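Local atomic coordinates of ribosomal RNA small subunit methyltransferase E (Legionella pneumophila, PDB entry 5O95), a protein that probably methylates the N3 position of a uridine in 16S ribosomal RNA, within the assembled small ribosomal subunit, using S-adenosyl-L-methionine as methyl donor. Residues Leu21-Ser24 against Pro25-Gln29; Gly200-Asp204 against Glu205-Leu209; Ala230-Thr233 against Ala234-Val237. All coordinates share one frame; numbering follows the deposited sequence.

Contact 1. Residues Leu21-Ser24 against Pro25-Gln29; sequences LELS and PEAGQ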
ATOM      1  N   LEU B  21       5.271  15.799 -33.271  1.00 19.19           N
ATOM      2  CA  LEU B  21       5.165  16.460 -31.979  1.00 22.36           C
ATOM      3  C   LEU B  21       6.547  16.535 -31.350  1.00 22.83           C
ATOM      4  O   LEU B  21       7.185  15.500 -31.126  1.00 20.45           O
ATOM      5  CB  LEU B  21       4.216  15.681 -31.072  1.00 19.28           C
ATOM      6  CG  LEU B  21       4.137  16.171 -29.629  1.00 22.94           C
ATOM      7  CD1 LEU B  21       3.605  17.596 -29.581  1.00 22.02           C
ATOM      8  CD2 LEU B  21       3.273  15.223 -28.814  1.00 25.42           C
ATOM      9  N   GLU B  22       7.013  17.752 -31.081  1.00 18.23           N
ATOM     10  CA  GLU B  22       8.178  17.929 -30.231  1.00 18.42           C
ATOM     11  C   GLU B  22       7.719  17.808 -28.786  1.00 18.51           C
ATOM     12  O   GLU B  22       6.875  18.586 -28.324  1.00 20.25           O
ATOM     13  CB  GLU B  22       8.825  19.292 -30.454  1.00 18.34           C
ATOM     14  CG  GLU B  22      10.061  19.477 -29.592  1.00 22.89           C
ATOM     15  CD  GLU B  22      10.736  20.809 -29.815  1.00 48.03           C
ATOM     16  OE1 GLU B  22      10.269  21.559 -30.687  1.00 32.40           O
ATOM     17  OE2 GLU B  22      11.727  21.102 -29.121  1.00 40.17           O
ATOM     18  N   LEU B  23       8.243  16.818 -28.078  1.00 18.48           N
ATOM     19  CA  LEU B  23       7.799  16.637 -26.708  1.00 15.63           C
ATOM     20  C   LEU B  23       8.106  17.878 -25.894  1.00 17.63           C
ATOM     21  O   LEU B  23       9.048  18.615 -26.191  1.00 19.21           O
ATOM     22  CB  LEU B  23       8.504  15.435 -26.094  1.00 18.01           C
ATOM     23  CG  LEU B  23       8.179  14.105 -26.761  1.00 18.60           C
ATOM     24  CD1 LEU B  23       8.912  13.003 -25.990  1.00 17.98           C
ATOM     25  CD2 LEU B  23       6.683  13.843 -26.766  1.00 18.49           C
ATOM     26  N   SER B  24       7.290  18.109 -24.850  1.00 17.60           N
ATOM     27  CA  SER B  24       7.598  19.194 -23.935  1.00 18.61           C
ATOM     28  C   SER B  24       9.014  18.999 -23.406  1.00 21.33           C
ATOM     29  O   SER B  24       9.501  17.868 -23.346  1.00 20.19           O
ATOM     30  CB  SER B  24       6.629  19.177 -22.759  1.00 17.58           C
ATOM     31  OG  SER B  24       6.742  17.948 -22.034  1.00 17.95           O
ATOM     32  N   PRO B  25       9.700  20.082 -23.029  1.00 20.56           N
ATOM     33  CA  PRO B  25      11.064  19.919 -22.502  1.00 20.55           C
ATOM     34  C   PRO B  25      11.151  18.921 -21.358  1.00 23.60           C
ATOM     35  O   PRO B  25      12.103  18.133 -21.300  1.00 24.75           O
ATOM     36  CB  PRO B  25      11.444  21.347 -22.079  1.00 24.70           C
ATOM     37  CG  PRO B  25      10.668  22.210 -23.056  1.00 21.49           C
ATOM     38  CD  PRO B  25       9.352  21.501 -23.248  1.00 18.46           C
ATOM     39  N   GLU B  26      10.181  18.936 -20.443  1.00 17.88           N
ATOM     40  CA  GLU B  26      10.197  17.967 -19.349  1.00 25.16           C
ATOM     41  C   GLU B  26      10.099  16.543 -19.873  1.00 28.19           C
ATOM     42  O   GLU B  26      10.799  15.647 -19.389  1.00 28.05           O
ATOM     43  CB  GLU B  26       9.068  18.251 -18.356  1.00 25.60           C
ATOM     44  CG  GLU B  26       9.330  19.480 -17.505  1.00 28.44           C
ATOM     45  CD  GLU B  26      10.556  19.320 -16.639  1.00 65.55           C
ATOM     46  OE1 GLU B  26      10.495  18.522 -15.686  1.00 52.34           O
ATOM     47  OE2 GLU B  26      11.582  19.980 -16.918  1.00 71.43           O
ATOM     48  N   ALA B  27       9.220  16.310 -20.850  1.00 19.93           N
ATOM     49  CA  ALA B  27       9.048  14.958 -21.380  1.00 18.57           C
ATOM     50  C   ALA B  27      10.226  14.573 -22.261  1.00 24.66           C
ATOM     51  O   ALA B  27      10.601  13.398 -22.314  1.00 22.70           O
ATOM     52  CB  ALA B  27       7.732  14.862 -22.159  1.00 17.98           C
ATOM     53  N   GLY B  28      10.834  15.551 -22.944  1.00 22.73           N
ATOM     54  CA  GLY B  28      12.021  15.261 -23.732  1.00 20.37           C
ATOM     55  C   GLY B  28      13.190  14.860 -22.857  1.00 27.79           C
ATOM     56  O   GLY B  28      13.984  13.992 -23.227  1.00 25.89           O
ATOM     57  N   GLN B  29      13.322  15.507 -21.695  1.00 25.54           N
ATOM     58  CA  GLN B  29      14.315  15.090 -20.713  1.00 24.40           C
ATOM     59  C   GLN B  29      14.034  13.676 -20.220  1.00 26.01           C
ATOM     60  O   GLN B  29      14.938  12.834 -20.158  1.00 32.04           O
ATOM     61  CB  GLN B  29      14.305  16.080 -19.540  1.00 29.54           C
ATOM     62  CG  GLN B  29      14.997  15.582 -18.266  1.00 34.67           C
ATOM     63  CD  GLN B  29      16.502  15.511 -18.411  1.00 52.90           C
ATOM     64  OE1 GLN B  29      17.074  16.073 -19.346  1.00 50.88           O
ATOM     65  NE2 GLN B  29      17.154  14.816 -17.483  1.00 45.96           N
TER

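Contact 2. Residues Gly200-Asp204 against Glu205-Leu209; sequences GGFSD and EEIRL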
ATOM      1  N   GLY B 200      -2.414  10.816  15.042  1.00 25.73           N
ATOM      2  CA  GLY B 200      -2.981  11.167  16.331  1.00 25.75           C
ATOM      3  C   GLY B 200      -4.482  11.339  16.376  1.00 25.77           C
ATOM      4  O   GLY B 200      -5.027  11.626  17.442  1.00 29.81           O
ATOM      5  N   GLY B 201      -5.179  11.214  15.249  1.00 24.68           N
ATOM      6  CA  GLY B 201      -6.629  11.238  15.252  1.00 26.53           C
ATOM      7  C   GLY B 201      -7.217  12.630  15.117  1.00 28.01           C
ATOM      8  O   GLY B 201      -6.603  13.557  14.577  1.00 30.61           O
ATOM      9  N   PHE B 202      -8.448  12.767  15.622  1.00 28.49           N
ATOM     10  CA  PHE B 202      -9.211  14.006  15.543  1.00 27.67           C
ATOM     11  C   PHE B 202      -9.659  14.442  16.932  1.00 39.51           C
ATOM     12  O   PHE B 202      -9.980  13.610  17.787  1.00 36.78           O
ATOM     13  CB  PHE B 202     -10.473  13.815  14.696  1.00 25.35           C
ATOM     14  CG  PHE B 202     -10.202  13.393  13.272  1.00 28.61           C
ATOM     15  CD1 PHE B 202      -9.921  14.337  12.299  1.00 25.72           C
ATOM     16  CD2 PHE B 202     -10.246  12.063  12.911  1.00 27.25           C
ATOM     17  CE1 PHE B 202      -9.684  13.947  10.990  1.00 26.57           C
ATOM     18  CE2 PHE B 202     -10.008  11.671  11.617  1.00 27.30           C
ATOM     19  CZ  PHE B 202      -9.728  12.622  10.655  1.00 25.23           C
ATOM     20  N   SER B 203      -9.715  15.755  17.140  1.00 37.17           N
ATOM     21  CA  SER B 203     -10.224  16.282  18.400  1.00 37.20           C
ATOM     22  C   SER B 203     -11.740  16.116  18.464  1.00 38.95           C
ATOM     23  O   SER B 203     -12.408  15.873  17.456  1.00 35.94           O
ATOM     24  CB  SER B 203      -9.864  17.760  18.546  1.00 39.81           C
ATOM     25  OG  SER B 203     -10.686  18.563  17.719  1.00 40.21           O
ATOM     26  N   ASP B 204     -12.286  16.241  19.679  1.00 36.63           N
ATOM     27  CA  ASP B 204     -13.733  16.133  19.850  1.00 35.95           C
ATOM     28  C   ASP B 204     -14.468  17.181  19.026  1.00 40.50           C
ATOM     29  O   ASP B 204     -15.540  16.907  18.470  1.00 37.18           O
ATOM     30  CB  ASP B 204     -14.104  16.281  21.326  1.00 37.45           C
ATOM     31  CG  ASP B 204     -13.754  15.053  22.138  1.00 65.63           C
ATOM     32  OD1 ASP B 204     -13.669  13.954  21.551  1.00 60.87           O
ATOM     33  OD2 ASP B 204     -13.572  15.190  23.366  1.00 53.33           O
ATOM     34  N   GLU B 205     -13.905  18.388  18.937  1.00 36.41           N
ATOM     35  CA  GLU B 205     -14.539  19.450  18.166  1.00 43.06           C
ATOM     36  C   GLU B 205     -14.497  19.146  16.673  1.00 32.19           C
ATOM     37  O   GLU B 205     -15.452  19.445  15.946  1.00 38.29           O
ATOM     38  CB  GLU B 205     -13.868  20.789  18.484  1.00 42.18           C
ATOM     39  CG  GLU B 205     -14.264  21.943  17.581  1.00 59.68           C
ATOM     40  CD  GLU B 205     -13.459  23.198  17.859  1.00 83.80           C
ATOM     41  OE1 GLU B 205     -12.609  23.170  18.775  1.00 79.10           O
ATOM     42  OE2 GLU B 205     -13.673  24.210  17.160  1.00106.84           O
ATOM     43  N   GLU B 206     -13.401  18.550  16.197  1.00 30.55           N
ATOM     44  CA  GLU B 206     -13.340  18.166  14.790  1.00 32.07           C
ATOM     45  C   GLU B 206     -14.399  17.124  14.466  1.00 30.26           C
ATOM     46  O   GLU B 206     -15.050  17.195  13.417  1.00 31.77           O
ATOM     47  CB  GLU B 206     -11.944  17.652  14.445  1.00 30.51           C
ATOM     48  CG  GLU B 206     -10.902  18.746  14.461  1.00 35.25           C
ATOM     49  CD  GLU B 206      -9.529  18.250  14.082  1.00 43.81           C
ATOM     50  OE1 GLU B 206      -9.075  17.238  14.654  1.00 36.13           O
ATOM     51  OE2 GLU B 206      -8.906  18.876  13.206  1.00 32.99           O
ATOM     52  N   ILE B 207     -14.601  16.157  15.364  1.00 31.80           N
ATOM     53  CA  ILE B 207     -15.585  15.111  15.103  1.00 31.23           C
ATOM     54  C   ILE B 207     -16.997  15.681  15.126  1.00 31.51           C
ATOM     55  O   ILE B 207     -17.870  15.244  14.362  1.00 32.84           O
ATOM     56  CB  ILE B 207     -15.404  13.934  16.080  1.00 33.36           C
ATOM     57  CG1 ILE B 207     -14.074  13.240  15.806  1.00 27.31           C
ATOM     58  CG2 ILE B 207     -16.554  12.949  15.958  1.00 36.10           C
ATOM     59  CD1 ILE B 207     -13.941  12.764  14.371  1.00 31.64           C
ATOM     60  N   ARG B 208     -17.250  16.652  16.007  1.00 31.13           N
ATOM     61  CA  ARG B 208     -18.534  17.344  15.986  1.00 27.80           C
ATOM     62  C   ARG B 208     -18.737  18.035  14.643  1.00 36.34           C
ATOM     63  O   ARG B 208     -19.837  18.022  14.079  1.00 31.93           O
ATOM     64  CB  ARG B 208     -18.595  18.331  17.154  1.00 38.01           C
ATOM     65  CG  ARG B 208     -19.853  19.165  17.238  1.00 41.04           C
ATOM     66  CD  ARG B 208     -20.002  19.805  18.623  1.00 82.51           C
ATOM     67  NE  ARG B 208     -18.769  20.425  19.114  1.00 95.50           N
ATOM     68  CZ  ARG B 208     -18.027  19.941  20.109  1.00 84.60           C
ATOM     69  NH1 ARG B 208     -18.387  18.825  20.729  1.00 59.63           N
ATOM     70  NH2 ARG B 208     -16.923  20.575  20.488  1.00 63.48           N
ATOM     71  N   LEU B 209     -17.661  18.584  14.087  1.00 29.24           N
ATOM     72  CA  LEU B 209     -17.737  19.258  12.797  1.00 32.48           C
ATOM     73  C   LEU B 209     -17.946  18.261  11.661  1.00 38.37           C
ATOM     74  O   LEU B 209     -18.793  18.472  10.786  1.00 32.15           O
ATOM     75  CB  LEU B 209     -16.461  20.064  12.588  1.00 39.23           C
ATOM     76  CG  LEU B 209     -16.393  21.048  11.430  1.00 48.22           C
ATOM     77  CD1 LEU B 209     -17.349  22.209  11.655  1.00 55.24           C
ATOM     78  CD2 LEU B 209     -14.973  21.530  11.335  1.00 48.01           C
TER
HETATM   79  O   HOH W   1      -6.726  16.267  13.929  1.00 25.57           O
HETATM   80  O   HOH W   2     -11.952  19.479  20.711  1.00 44.91           O

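Contact 3. Residues Ala230-Thr233 against Ala234-Val237; sequences AAIT and ALSV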
ATOM      1  N   ALA B 230      -3.395   3.202   5.495  1.00 14.66           N
ATOM      2  CA  ALA B 230      -4.827   3.406   5.618  1.00 12.80           C
ATOM      3  C   ALA B 230      -5.418   3.976   4.341  1.00 17.21           C
ATOM      4  O   ALA B 230      -6.492   3.554   3.917  1.00 16.50           O
ATOM      5  CB  ALA B 230      -5.135   4.341   6.787  1.00 19.03           C
ATOM      6  N   ALA B 231      -4.769   4.990   3.762  1.00 14.94           N
ATOM      7  CA  ALA B 231      -5.248   5.538   2.499  1.00 19.87           C
ATOM      8  C   ALA B 231      -5.387   4.457   1.448  1.00 19.37           C
ATOM      9  O   ALA B 231      -6.418   4.361   0.774  1.00 19.77           O
ATOM     10  CB  ALA B 231      -4.295   6.623   2.005  1.00 19.24           C
ATOM     11  N   ILE B 232      -4.343   3.654   1.265  1.00 13.12           N
ATOM     12  CA  ILE B 232      -4.387   2.710   0.152  1.00 15.29           C
ATOM     13  C   ILE B 232      -5.321   1.541   0.469  1.00 15.83           C
ATOM     14  O   ILE B 232      -6.000   1.025  -0.419  1.00 16.90           O
ATOM     15  CB  ILE B 232      -2.966   2.298  -0.267  1.00 20.48           C
ATOM     16  CG1 ILE B 232      -2.109   3.554  -0.516  1.00 20.23           C
ATOM     17  CG2 ILE B 232      -3.007   1.485  -1.571  1.00 19.82           C
ATOM     18  CD1 ILE B 232      -2.836   4.723  -1.267  1.00 23.48           C
ATOM     19  N   THR B 233      -5.404   1.123   1.732  1.00 15.43           N
ATOM     20  CA  THR B 233      -6.368   0.101   2.120  1.00 13.06           C
ATOM     21  C   THR B 233      -7.805   0.581   1.929  1.00 14.19           C
ATOM     22  O   THR B 233      -8.660  -0.164   1.425  1.00 13.70           O
ATOM     23  CB  THR B 233      -6.120  -0.261   3.604  1.00 12.93           C
ATOM     24  OG1 THR B 233      -4.813  -0.853   3.714  1.00 16.06           O
ATOM     25  CG2 THR B 233      -7.186  -1.211   4.144  1.00 15.34           C
ATOM     26  N   ALA B 234      -8.097   1.821   2.319  1.00 15.58           N
ATOM     27  CA  ALA B 234      -9.454   2.332   2.174  1.00 13.62           C
ATOM     28  C   ALA B 234      -9.841   2.435   0.702  1.00 12.63           C
ATOM     29  O   ALA B 234     -10.944   2.042   0.310  1.00 16.99           O
ATOM     30  CB  ALA B 234      -9.559   3.714   2.835  1.00 16.34           C
ATOM     31  N   LEU B 235      -8.945   2.979  -0.120  1.00 14.53           N
ATOM     32  CA  LEU B 235      -9.238   3.076  -1.547  1.00 13.12           C
ATOM     33  C   LEU B 235      -9.462   1.704  -2.162  1.00 15.45           C
ATOM     34  O   LEU B 235     -10.359   1.532  -2.999  1.00 16.04           O
ATOM     35  CB  LEU B 235      -8.118   3.799  -2.279  1.00 14.90           C
ATOM     36  CG  LEU B 235      -7.984   5.281  -1.937  1.00 20.95           C
ATOM     37  CD1 LEU B 235      -6.869   5.882  -2.708  1.00 18.44           C
ATOM     38  CD2 LEU B 235      -9.282   6.001  -2.222  1.00 20.06           C
ATOM     39  N   SER B 236      -8.661   0.712  -1.761  1.00 13.92           N
ATOM     40  CA  SER B 236      -8.843  -0.643  -2.293  1.00 12.71           C
ATOM     41  C   SER B 236     -10.202  -1.203  -1.904  1.00 15.20           C
ATOM     42  O   SER B 236     -10.898  -1.817  -2.720  1.00 16.03           O
ATOM     43  CB  SER B 236      -7.740  -1.560  -1.747  1.00 15.74           C
ATOM     44  OG  SER B 236      -6.431  -1.156  -2.105  1.00 15.88           O
ATOM     45  N   VAL B 237     -10.574  -1.042  -0.632  1.00 14.31           N
ATOM     46  CA  VAL B 237     -11.836  -1.598  -0.170  1.00 16.07           C
ATOM     47  C   VAL B 237     -13.007  -0.884  -0.828  1.00 16.53           C
ATOM     48  O   VAL B 237     -13.969  -1.519  -1.264  1.00 17.03           O
ATOM     49  CB  VAL B 237     -11.917  -1.546   1.366  1.00 13.96           C
ATOM     50  CG1 VAL B 237     -13.309  -1.943   1.829  1.00 19.91           C
ATOM     51  CG2 VAL B 237     -10.856  -2.439   1.996  1.00 20.73           C
TER

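Contact 1. Residues Leu21-Ser24 against Pro25-Gln29
Ser-24 and Ala-27 meet where the chain leaves strand 20-22 and winds into helix 25-34. The hydroxyl of Ser-24 turns back over the first turn, and its OG accepts the amide hydrogen of Ala-27 N at 3.2 Å, with 152° at the hydrogen. What brings it there is the first torsion, chi1 61°, which sets OG between the residue's own backbone N and carbonyl carbon. The methyl of Ala-27 comes up beside the same oxygen, CB to OG 3.2 Å, so OG lies against both the amide and the methyl of one residue. The serine carbonyl starts the helical ladder: Gly-28 N donates to Ser-24 O at 2.7 Å. On the inner side, Leu-23 CB packs on Ala-27 CB at 4.1 Å and on Gly-28 N at 3.9 Å; the Leu-23 side chain also touches Val-65, Val-67 and Val-31. Ser-24 N donates to Gln-11 OE1, which ties the capping residue to the preceding loop. Pro-25, exposed, takes the first helical position, where its lack of an N-H costs no bond. This is a serine N-cap at a strand-to-helix turn, within the PUA domain of an RsmE methyltransferase.

Contact 2. Residues Gly200-Asp204 against Glu205-Leu209
A capping box closes the start of helix 204-212, where the loop after strand 191-196 runs into it. Ser-203 and Glu-206 exchange bonds: Glu-206 N donates to Ser-203 OG at 3.1 Å, and Ser-203 N donates to Glu-206 OE1 at 3.0 Å, nearly straight at 163° and using the anti lone pair of that oxygen. Chi1 of Glu-206, -69°, sets CG beside its own backbone N, 3.3 Å from Ser-203 OG, and the extended chain beyond it carries OE1 to Ser-203 N. A water donates to both Glu-206 OE1 and Gly-201 O, and Glu-116 N binds OE2, so both carboxylate oxygens are held. Phe-202 lies across the glutamate at about a right angle, with OE1 at the ring edge, near its plane. Ile-207 crosses the phenylalanine at about a right angle too, its CD1 3.6 Å from Phe-202 CB. The helical ladder begins with Ile-207 N bonding to Ser-203 O. On the outer side, Asp-204 O lies 4.0 Å above the plane of the Arg-208 guanidinium, offset toward its rim. Phe-202, beside the capping box, adjoins Gly-197, which binds S-adenosyl-L-methionine, linking this helix start to the cofactor site of the SPOUT-type methyltransferase domain.

Contact 3. Residues Ala230-Thr233 against Ala234-Val237
Ser-236 folds its hydroxyl back onto Ile-232, one turn earlier in helix 227-242. OG donates to Ile-232 O at 2.8 Å, and the serine's own amide, Ser-236 N, donates to the same oxygen at 3.0 Å. The two donors arrive from opposite faces of the carbonyl plane, each tilted 30° out of it, so one buried oxygen is gripped twice. The hydroxyl can do this because it stands beside the backbone N, chi1 -61°, over the preceding turn.

Around this pair the regular helical bonds continue, with Ala-234 N on Ala-230 O, Leu-235 N on Ala-231 O and Val-237 N on Thr-233 O. Side chains rest on the same carbonyls: Leu-235 CG lies 3.3 Å from Ala-231 O, and Val-237 CG2 lies 3.2 Å from Thr-233 O. Ile-232 CD1 and Leu-235 CD1 come within a loose 4.4 Å of each other.

Further out, each side of the helix has its own neighbours. Ala-231 packs on Val-98 and Ile-196, Leu-235 on Ile-83 and Ser-102, and Ala-234 on Leu-194 and Leu-220, the last a residue that binds S-adenosyl-L-methionine. Another side meets the second subunit. Ile-232 packs on Ile-232 of the second subunit, Ser-236 on its counterpart there, and Val-237 on Ala-240 of that chain. Ser-236 OG is also hydrogen-bonded to Thr-233 OG1 of the second subunit, while within its own helix Thr-233 OG1 bonds to Thr-229 O. The two hydroxyls thus lie where bonds inside the helix meet the contact between subunits. Such a buried helix, shared between the cofactor site and the dimer interface, fits the SPOUT methyltransferases, which are typically dimers with the cofactor site close to the subunit interface.

Overall arrangement
The chain's centre lies between contact 1, in the PUA domain, and the other two, in the methyltransferase domain; the centres of contacts 1 and 2 are about 46 Å apart. Contacts 1 and 2 are partly buried helix starts, each with a serine at the N-cap, but only 200-209 adds a glutamate that returns the bond; in 21-29 Ser-24 N goes to Gln-11 instead. Contact 3 is wholly buried, sits inside one helix and turns its serine onto a carbonyl instead of an amide. It alone of the three touches the second subunit. Contacts 2 and 3, with centres about 21 Å apart, both adjoin cofactor-binding residues, whereas contact 1 lies away from them.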